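Local coordinates for SusD superfamily protein (PDB 3OTN) that is a putative outer-membrane lipoprotein of the SusD family that probably binds carbohydrate or other nutrients at the bacterial cell surface, at residues A[42-50]-A[76-84]; A[198-206]-A[427-435]. All coordinates share one frame; numbering follows the deposited sequence. Where two conformers were deposited one is given.

Contact 1 of 2, residues A[42-50]-A[76-84]; sequences CNTILLLEY and SLYIEDWWQ. With ACT (acetate ion), chain E.
Trp82 gives its indole N-H to the backbone carbonyl of Thr44: NE1 lies 2.9 Å from Thr44 O, which sits almost in the plane of the indole at its edge. The same oxygen accepts the N-H of Leu47 from the opposite face of the carbonyl plane, so two donors grip a buried acceptor. Thr44 CG2 rests over the five-membered ring of Trp82 in a CH-pi contact, and Leu47 CD2 presses within 3.4 Å of Trp82 CD1. Leu47 CG stands anti to the backbone N (chi1 -176°), directing the branch across the contact, where CD1 meets Ile79 CG2. Replacing Trp82 by alanine removes the indole donor; Thr44 O would probably keep just the Leu47 N-H of this pair, and a gap would open beside Leu47 and Leu48.

Tyr78, the N-cap residue of helix 79-100, lays its ring between Leu46 CB over one face and its neighbour Leu77 CB over the other. Cys42 CB meets the ring edge, 3.8 Å from Tyr78 CE1, and a tyrosine suits this place because its ring packs among apolar side chains while its hydroxyl bonds with Ser62 O. Further out, Asn43 OD1 accepts from Ile45 N in an Asx turn at the bend after the short strand 42-43, while Thr44 OG1 is tied to Val32 O. Ile132 of helix 108-133 packs on Leu47, Leu48 and Trp82, and Thr37 of strand 36-37 touches Cys42, Tyr78 and Asp81.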
loop_
_atom_site.group_PDB
_atom_site.type_symbol
_atom_site.label_atom_id
_atom_site.label_comp_id
_atom_site.label_asym_id
_atom_site.label_seq_id
_atom_site.Cartn_x
_atom_site.Cartn_y
_atom_site.Cartn_z
ATOM N N CYS A 42 -15.728 6.884 0.618
ATOM C CA CYS A 42 -14.588 6.974 1.563
ATOM C C CYS A 42 -14.019 5.567 1.773
ATOM O O CYS A 42 -14.750 4.600 1.951
ATOM C CB CYS A 42 -15.043 7.556 2.914
ATOM S SG CYS A 42 -15.537 9.299 2.786
ATOM N N ASN A 43 -12.712 5.469 1.771
ATOM C CA ASN A 43 -12.017 4.180 1.858
ATOM C C ASN A 43 -10.691 4.469 2.472
ATOM O O ASN A 43 -10.131 5.537 2.209
ATOM C CB ASN A 43 -11.878 3.585 0.452
ATOM C CG ASN A 43 -11.219 2.182 0.442
ATOM O OD1 ASN A 43 -10.069 2.025 0.821
ATOM N ND2 ASN A 43 -11.974 1.160 0.002
ATOM N N THR A 44 -10.178 3.506 3.251
ATOM C CA THR A 44 -8.903 3.625 3.936
ATOM C C THR A 44 -7.735 3.962 2.993
ATOM O O THR A 44 -6.773 4.646 3.414
ATOM C CB THR A 44 -8.558 2.360 4.757
ATOM O OG1 THR A 44 -8.766 1.200 3.928
ATOM C CG2 THR A 44 -9.397 2.280 6.029
ATOM N N ILE A 45 -7.804 3.506 1.741
ATOM C CA ILE A 45 -6.731 3.790 0.778
ATOM C C ILE A 45 -6.527 5.265 0.490
ATOM O O ILE A 45 -5.431 5.670 0.087
ATOM C CB ILE A 45 -6.868 3.056 -0.581
ATOM C CG1 ILE A 45 -8.041 3.583 -1.429
ATOM C CG2 ILE A 45 -6.913 1.528 -0.375
ATOM C CD1 ILE A 45 -8.095 2.910 -2.829
ATOM N N LEU A 46 -7.563 6.073 0.721
ATOM C CA LEU A 46 -7.480 7.490 0.433
ATOM C C LEU A 46 -6.515 8.236 1.334
ATOM O O LEU A 46 -5.946 9.240 0.879
ATOM C CB LEU A 46 -8.862 8.161 0.469
ATOM C CG LEU A 46 -9.944 7.682 -0.481
ATOM C CD1 LEU A 46 -11.258 8.341 -0.160
ATOM C CD2 LEU A 46 -9.580 7.890 -1.980
ATOM N N LEU A 47 -6.329 7.774 2.578
ATOM C CA LEU A 47 -5.422 8.434 3.534
ATOM C C LEU A 47 -4.021 8.566 2.969
ATOM O O LEU A 47 -3.356 9.595 3.162
ATOM C CB LEU A 47 -5.332 7.666 4.877
ATOM C CG LEU A 47 -4.484 8.323 6.002
ATOM C CD1 LEU A 47 -5.051 9.688 6.440
ATOM C CD2 LEU A 47 -4.343 7.407 7.235
ATOM N N LEU A 48 -3.585 7.510 2.285
ATOM C CA LEU A 48 -2.235 7.418 1.740
ATOM C C LEU A 48 -2.091 8.013 0.347
ATOM O O LEU A 48 -0.993 8.048 -0.177
ATOM C CB LEU A 48 -1.765 5.968 1.753
ATOM C CG LEU A 48 -1.847 5.208 3.091
ATOM C CD1 LEU A 48 -1.398 3.770 2.892
ATOM C CD2 LEU A 48 -1.036 5.874 4.184
ATOM N N GLU A 49 -3.186 8.474 -0.248
ATOM C CA GLU A 49 -3.139 9.176 -1.533
ATOM C C GLU A 49 -3.428 10.649 -1.450
ATOM O O GLU A 49 -3.025 11.416 -2.341
ATOM C CB GLU A 49 -4.108 8.526 -2.524
ATOM C CG GLU A 49 -3.793 7.014 -2.792
ATOM C CD GLU A 49 -2.409 6.780 -3.382
ATOM O OE1 GLU A 49 -1.894 7.634 -4.152
ATOM O OE2 GLU A 49 -1.817 5.727 -3.089
ATOM N N TYR A 50 -4.143 11.066 -0.419
ATOM C CA TYR A 50 -4.582 12.478 -0.364
ATOM C C TYR A 50 -3.524 13.495 -0.034
ATOM O O TYR A 50 -3.747 14.685 -0.311
ATOM C CB TYR A 50 -5.798 12.639 0.532
ATOM C CG TYR A 50 -7.145 12.265 -0.067
ATOM C CD1 TYR A 50 -7.332 12.032 -1.435
ATOM C CD2 TYR A 50 -8.274 12.250 0.747
ATOM C CE1 TYR A 50 -8.604 11.789 -1.941
ATOM C CE2 TYR A 50 -9.528 11.980 0.246
ATOM C CZ TYR A 50 -9.685 11.737 -1.096
ATOM O OH TYR A 50 -10.970 11.504 -1.554
ATOM N N SER A 76 -10.041 14.382 11.427
ATOM C CA SER A 76 -10.084 13.983 9.995
ATOM C C SER A 76 -10.498 12.518 9.789
ATOM O O SER A 76 -10.388 11.672 10.674
ATOM C CB SER A 76 -8.758 14.291 9.315
ATOM O OG SER A 76 -8.591 15.722 9.246
ATOM N N LEU A 77 -11.023 12.234 8.617
ATOM C CA LEU A 77 -11.400 10.888 8.251
ATOM C C LEU A 77 -10.214 9.933 8.131
ATOM O O LEU A 77 -9.041 10.344 8.071
ATOM C CB LEU A 77 -12.195 10.925 6.936
ATOM C CG LEU A 77 -13.522 11.691 6.939
ATOM C CD1 LEU A 77 -14.142 11.673 5.564
ATOM C CD2 LEU A 77 -14.479 11.113 7.989
ATOM N N TYR A 78 -10.546 8.641 8.084
ATOM C CA TYR A 78 -9.622 7.518 7.837
ATOM C C TYR A 78 -8.728 7.129 8.988
ATOM O O TYR A 78 -8.492 5.944 9.201
ATOM C CB TYR A 78 -8.787 7.729 6.557
ATOM C CG TYR A 78 -9.575 8.369 5.455
ATOM C CD1 TYR A 78 -10.734 7.772 5.002
ATOM C CD2 TYR A 78 -9.221 9.616 4.919
ATOM C CE1 TYR A 78 -11.520 8.356 4.040
ATOM C CE2 TYR A 78 -10.022 10.228 3.908
ATOM C CZ TYR A 78 -11.174 9.571 3.479
ATOM O OH TYR A 78 -12.022 10.103 2.508
ATOM N N ILE A 79 -8.160 8.110 9.696
ATOM C CA ILE A 79 -7.207 7.838 10.740
ATOM C C ILE A 79 -7.803 6.927 11.857
ATOM O O ILE A 79 -7.101 6.075 12.387
ATOM C CB ILE A 79 -6.542 9.134 11.327
ATOM C CG1 ILE A 79 -7.589 10.065 11.957
ATOM C CG2 ILE A 79 -5.686 9.867 10.239
ATOM C CD1 ILE A 79 -7.026 11.327 12.530
ATOM N N GLU A 80 -9.077 7.089 12.201
ATOM C CA GLU A 80 -9.718 6.221 13.201
ATOM C C GLU A 80 -9.737 4.770 12.757
ATOM O O GLU A 80 -9.475 3.869 13.548
ATOM C CB GLU A 80 -11.168 6.655 13.480
ATOM C CG GLU A 80 -11.258 7.753 14.459
ATOM C CD GLU A 80 -12.656 8.306 14.604
ATOM O OE1 GLU A 80 -13.180 8.906 13.629
ATOM O OE2 GLU A 80 -13.187 8.180 15.719
ATOM N N ASP A 81 -10.080 4.556 11.487
ATOM C CA ASP A 81 -10.218 3.201 10.927
ATOM C C ASP A 81 -8.860 2.504 10.917
ATOM O O ASP A 81 -8.751 1.336 11.270
ATOM C CB ASP A 81 -10.788 3.272 9.500
ATOM C CG ASP A 81 -12.083 4.082 9.440
ATOM O OD1 ASP A 81 -13.139 3.484 9.659
ATOM O OD2 ASP A 81 -12.029 5.319 9.267
ATOM N N TRP A 82 -7.840 3.252 10.514
ATOM C CA TRP A 82 -6.502 2.720 10.451
ATOM C C TRP A 82 -5.995 2.351 11.831
ATOM O O TRP A 82 -5.457 1.264 11.993
ATOM C CB TRP A 82 -5.519 3.670 9.779
ATOM C CG TRP A 82 -5.505 3.620 8.295
ATOM C CD1 TRP A 82 -6.140 4.469 7.434
ATOM C CD2 TRP A 82 -4.772 2.710 7.488
ATOM N NE1 TRP A 82 -5.869 4.126 6.130
ATOM C CE2 TRP A 82 -5.030 3.042 6.137
ATOM C CE3 TRP A 82 -3.938 1.636 7.768
ATOM C CZ2 TRP A 82 -4.453 2.345 5.068
ATOM C CZ3 TRP A 82 -3.381 0.921 6.700
ATOM C CH2 TRP A 82 -3.623 1.305 5.368
ATOM N N TRP A 83 -6.192 3.230 12.814
ATOM C CA TRP A 83 -5.739 2.941 14.184
ATOM C C TRP A 83 -6.481 1.754 14.816
ATOM O O TRP A 83 -5.875 0.839 15.301
ATOM C CB TRP A 83 -5.934 4.173 15.067
ATOM C CG TRP A 83 -5.394 4.051 16.445
ATOM C CD1 TRP A 83 -6.016 3.504 17.528
ATOM C CD2 TRP A 83 -4.145 4.528 16.897
ATOM N NE1 TRP A 83 -5.216 3.598 18.642
ATOM C CE2 TRP A 83 -4.046 4.212 18.284
ATOM C CE3 TRP A 83 -3.068 5.170 16.270
ATOM C CZ2 TRP A 83 -2.920 4.539 19.046
ATOM C CZ3 TRP A 83 -1.931 5.494 17.036
ATOM C CH2 TRP A 83 -1.881 5.189 18.412
ATOM N N GLN A 84 -7.793 1.808 14.811
ATOM C CA GLN A 84 -8.612 0.785 15.467
ATOM C C GLN A 84 -8.432 -0.591 14.826
ATOM O O GLN A 84 -8.291 -1.587 15.549
ATOM C CB GLN A 84 -10.083 1.179 15.456
ATOM C CG GLN A 84 -10.389 2.401 16.269
ATOM C CD GLN A 84 -11.850 2.854 16.178
ATOM O OE1 GLN A 84 -12.686 2.218 15.526
ATOM N NE2 GLN A 84 -12.159 3.954 16.858
HETATM C C ACT E . -4.363 1.384 21.340
HETATM O O ACT E . -4.479 2.638 21.359
HETATM O OXT ACT E . -5.390 0.634 21.369
HETATM C CH3 ACT E . -3.016 0.786 21.276
#

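Contact 2 of 2, residues A[198-206]-A[427-435]; sequences YLTYAGYPL and DMLRTRKIR. With ACT (acetate ion), chain I.
Tyr204 N and Arg430 O form the direct hydrogen bond of this contact, 2.8 Å long and nearly straight at 174°. Two CA-H...O contacts accompany it: Gly203 CA approaches the same Arg430 O, and Arg430 CA approaches Tyr204 O, each at 3.4 Å. Glycine suits position 203 because a side chain there would run into the carbonyl of Arg430.

Flat-on packing joins Tyr204 to Arg432. The arginine chain is extended, and Arg432 CD lies over the ring face, 3.8 Å from the centroid of the Tyr204 ring, as a CH-pi contact; its guanidinium continues over Tyr204 CD1 with the two planes only 13° apart. Pro205, preceded by a cis peptide, adds its CB beside Arg432 NH2.

The backbones meet where helices 187-202 and 424-431 end, in a SusD-family fold whose regular structure is mostly helix; past Arg432, whose phi is positive, strand 433-435 pairs with 442-444.

Charged and water-mediated links centre on Arg430. Its CG lies between the backbone N and the carbonyl carbon (chi1 71°), and the chain then runs past Thr200 to lay the guanidinium against Leu199 CD2, which sits over its centre. Arg430 NH2 forms a salt bridge to Asp427 OD1 at 3.0 Å, meeting the carboxylate from above its plane. Arg430 NH1 makes a salt bridge to Glu369 and donates to a water 3.0 Å away; that water in turn donates to Leu199 O, bridging a helix-end carbonyl to the buried arginine.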
loop_
_atom_site.group_PDB
_atom_site.type_symbol
_atom_site.label_atom_id
_atom_site.label_comp_id
_atom_site.label_asym_id
_atom_site.label_seq_id
_atom_site.Cartn_x
_atom_site.Cartn_y
_atom_site.Cartn_z
ATOM N N TYR A 198 13.614 -2.702 6.346
ATOM C CA TYR A 198 14.998 -2.274 6.408
ATOM C C TYR A 198 15.331 -1.058 5.532
ATOM O O TYR A 198 16.091 -0.191 5.955
ATOM C CB TYR A 198 15.889 -3.447 6.026
ATOM C CG TYR A 198 16.114 -4.476 7.107
ATOM C CD1 TYR A 198 16.351 -4.101 8.449
ATOM C CD2 TYR A 198 16.264 -5.811 6.780
ATOM C CE1 TYR A 198 16.659 -5.040 9.420
ATOM C CE2 TYR A 198 16.568 -6.763 7.763
ATOM C CZ TYR A 198 16.763 -6.386 9.068
ATOM O OH TYR A 198 17.108 -7.347 10.024
ATOM N N LEU A 199 14.740 -0.984 4.329
ATOM C CA LEU A 199 14.890 0.186 3.475
ATOM C C LEU A 199 14.369 1.445 4.179
ATOM O O LEU A 199 15.027 2.492 4.148
ATOM C CB LEU A 199 14.156 -0.008 2.140
ATOM C CG LEU A 199 14.154 1.147 1.136
ATOM C CD1 LEU A 199 15.570 1.559 0.759
ATOM C CD2 LEU A 199 13.249 0.751 -0.114
ATOM N N THR A 200 13.211 1.333 4.826
ATOM C CA THR A 200 12.586 2.444 5.565
ATOM C C THR A 200 13.394 2.817 6.797
ATOM O O THR A 200 13.603 4.003 7.069
ATOM C CB THR A 200 11.115 2.111 5.950
ATOM O OG1 THR A 200 10.395 1.718 4.772
ATOM C CG2 THR A 200 10.381 3.320 6.574
ATOM N N TYR A 201 13.862 1.807 7.532
ATOM C CA TYR A 201 14.726 2.009 8.708
ATOM C C TYR A 201 15.967 2.808 8.377
ATOM O O TYR A 201 16.408 3.631 9.176
ATOM C CB TYR A 201 15.115 0.654 9.291
ATOM C CG TYR A 201 15.595 0.631 10.723
ATOM C CD1 TYR A 201 16.844 1.118 11.064
ATOM C CD2 TYR A 201 14.827 0.059 11.727
ATOM C CE1 TYR A 201 17.310 1.064 12.360
ATOM C CE2 TYR A 201 15.302 -0.024 13.039
ATOM C CZ TYR A 201 16.542 0.487 13.347
ATOM O OH TYR A 201 17.047 0.427 14.615
ATOM N N ALA A 202 16.519 2.590 7.185
ATOM C CA ALA A 202 17.671 3.351 6.706
ATOM C C ALA A 202 17.310 4.791 6.331
ATOM O O ALA A 202 18.163 5.675 6.390
ATOM C CB ALA A 202 18.337 2.659 5.518
ATOM N N GLY A 203 16.063 5.012 5.934
ATOM C CA GLY A 203 15.552 6.340 5.603
ATOM C C GLY A 203 14.971 7.033 6.815
ATOM O O GLY A 203 15.246 6.661 7.962
ATOM N N TYR A 204 14.145 8.028 6.567
ATOM C CA TYR A 204 13.538 8.801 7.658
ATOM C C TYR A 204 12.287 8.111 8.209
ATOM O O TYR A 204 11.562 7.456 7.450
ATOM C CB TYR A 204 13.196 10.203 7.190
ATOM C CG TYR A 204 14.389 11.096 6.859
ATOM C CD1 TYR A 204 15.106 11.777 7.868
ATOM C CD2 TYR A 204 14.752 11.331 5.527
ATOM C CE1 TYR A 204 16.163 12.643 7.544
ATOM C CE2 TYR A 204 15.812 12.169 5.201
ATOM C CZ TYR A 204 16.514 12.809 6.196
ATOM O OH TYR A 204 17.534 13.632 5.813
ATOM N N PRO A 205 11.991 8.303 9.513
ATOM C CA PRO A 205 12.724 9.151 10.475
ATOM C C PRO A 205 13.988 8.551 11.122
ATOM O O PRO A 205 14.789 9.313 11.686
ATOM C CB PRO A 205 11.678 9.401 11.578
ATOM C CG PRO A 205 10.869 8.153 11.583
ATOM C CD PRO A 205 10.766 7.746 10.124
ATOM N N LEU A 206 14.168 7.231 11.093
ATOM C CA LEU A 206 15.188 6.606 11.962
ATOM C C LEU A 206 16.655 6.809 11.518
ATOM O O LEU A 206 17.536 6.883 12.357
ATOM C CB LEU A 206 14.907 5.119 12.186
ATOM C CG LEU A 206 13.623 4.773 12.931
ATOM C CD1 LEU A 206 13.575 3.244 13.089
ATOM C CD2 LEU A 206 13.510 5.502 14.278
ATOM N N ASP A 427 7.062 6.416 0.335
ATOM C CA ASP A 427 8.346 6.842 -0.294
ATOM C C ASP A 427 8.735 8.305 0.065
ATOM O O ASP A 427 9.881 8.606 0.427
ATOM C CB ASP A 427 8.274 6.745 -1.821
ATOM C CG ASP A 427 8.259 5.338 -2.337
ATOM O OD1 ASP A 427 8.401 4.344 -1.580
ATOM O OD2 ASP A 427 8.124 5.226 -3.579
HETATM N N MSE A 428 7.764 9.193 -0.018
HETATM C CA MSE A 428 7.972 10.590 0.324
HETATM C C MSE A 428 8.429 10.762 1.786
HETATM O O MSE A 428 9.315 11.563 2.065
HETATM C CB MSE A 428 6.715 11.425 0.028
HETATM C CG MSE A 428 6.366 11.534 -1.450
HETATM SE SE MSE A 428 4.656 12.446 -1.676
HETATM C CE MSE A 428 4.556 12.654 -3.621
ATOM N N LEU A 429 7.847 9.997 2.701
ATOM C CA LEU A 429 8.201 10.104 4.121
ATOM C C LEU A 429 9.622 9.570 4.406
ATOM O O LEU A 429 10.365 10.175 5.183
ATOM C CB LEU A 429 7.182 9.358 4.983
ATOM C CG LEU A 429 5.741 9.921 5.007
ATOM C CD1 LEU A 429 4.890 9.114 5.989
ATOM C CD2 LEU A 429 5.690 11.457 5.361
ATOM N N ARG A 430 10.004 8.457 3.786
ATOM C CA ARG A 430 11.311 7.864 4.064
ATOM C C ARG A 430 12.476 8.568 3.367
ATOM O O ARG A 430 13.592 8.516 3.877
ATOM C CB ARG A 430 11.323 6.333 3.834
ATOM C CG ARG A 430 11.237 5.902 2.420
ATOM C CD ARG A 430 11.179 4.374 2.320
ATOM N NE ARG A 430 10.874 4.029 0.946
ATOM C CZ ARG A 430 11.738 4.147 -0.067
ATOM N NH1 ARG A 430 13.011 4.538 0.135
ATOM N NH2 ARG A 430 11.336 3.864 -1.286
ATOM N N THR A 431 12.214 9.252 2.250
ATOM C CA THR A 431 13.235 10.042 1.574
ATOM C C THR A 431 13.179 11.519 1.995
ATOM O O THR A 431 14.163 12.221 1.848
ATOM C CB THR A 431 13.087 9.974 0.037
ATOM O OG1 THR A 431 11.828 10.532 -0.385
ATOM C CG2 THR A 431 13.176 8.550 -0.446
ATOM N N ARG A 432 12.029 11.982 2.504
ATOM C CA ARG A 432 11.724 13.424 2.710
ATOM C C ARG A 432 11.989 14.234 1.432
ATOM O O ARG A 432 12.492 15.352 1.487
ATOM C CB ARG A 432 12.437 14.004 3.942
ATOM C CG ARG A 432 11.791 13.454 5.222
ATOM C CD ARG A 432 12.313 14.038 6.475
ATOM N NE ARG A 432 11.785 13.293 7.623
ATOM C CZ ARG A 432 12.182 13.488 8.878
ATOM N NH1 ARG A 432 13.097 14.404 9.147
ATOM N NH2 ARG A 432 11.682 12.764 9.872
ATOM N N LYS A 433 11.618 13.630 0.302
ATOM C CA LYS A 433 11.691 14.251 -1.013
ATOM C C LYS A 433 10.355 14.069 -1.719
ATOM O O LYS A 433 9.730 13.018 -1.622
ATOM C CB LYS A 433 12.812 13.646 -1.874
ATOM C CG LYS A 433 14.224 13.785 -1.297
ATOM C CD LYS A 433 14.838 15.131 -1.562
ATOM C CE LYS A 433 16.284 15.174 -1.067
ATOM N NZ LYS A 433 16.759 16.570 -1.203
ATOM N N ILE A 434 9.937 15.098 -2.448
ATOM C CA ILE A 434 8.724 15.064 -3.268
ATOM C C ILE A 434 9.107 15.387 -4.730
ATOM O O ILE A 434 9.780 16.406 -5.014
ATOM C CB ILE A 434 7.732 16.107 -2.760
ATOM C CG1 ILE A 434 7.097 15.612 -1.445
ATOM C CG2 ILE A 434 6.654 16.419 -3.803
ATOM C CD1 ILE A 434 6.185 16.659 -0.776
ATOM N N ARG A 435 8.682 14.524 -5.651
ATOM C CA ARG A 435 8.921 14.777 -7.062
ATOM C C ARG A 435 8.022 15.933 -7.546
ATOM O O ARG A 435 6.810 15.866 -7.437
ATOM C CB ARG A 435 8.644 13.523 -7.899
ATOM C CG ARG A 435 9.184 13.618 -9.304
ATOM C CD ARG A 435 8.769 12.421 -10.160
ATOM N NE ARG A 435 9.578 12.371 -11.366
ATOM C CZ ARG A 435 9.359 13.072 -12.474
ATOM N NH1 ARG A 435 8.321 13.917 -12.591
ATOM N NH2 ARG A 435 10.194 12.923 -13.488
HETATM C C ACT I . 9.049 15.822 -16.068
HETATM O O ACT I . 8.548 14.901 -15.374
HETATM O OXT ACT I . 8.427 16.892 -16.031
HETATM C CH3 ACT I . 10.304 15.704 -16.889
HETATM O O HOH W 1 14.589 4.803 2.614
#

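Contact 1 closes before contact 2 opens, so the two follow one another in series along the chain. Their centres stand 21 Å apart and their nearest atoms about 7 Å, without touching. Contact 1 spans a short interval of 25 residues, fastening the turn after strand 42-43 to the start of helix 79-100; contact 2 brings the end of helix 187-202 against the end of helix 424-431 across 220 intervening residues. The segment just before helix 424-431 connects them: Asn422 bonds to Ile45 O and Glu49 of contact 1. Contact 1 stays within the N-terminal region, while contact 2 and the Asn422 bonds join the earlier part of this single chain to its C-terminal RagB/SusD region.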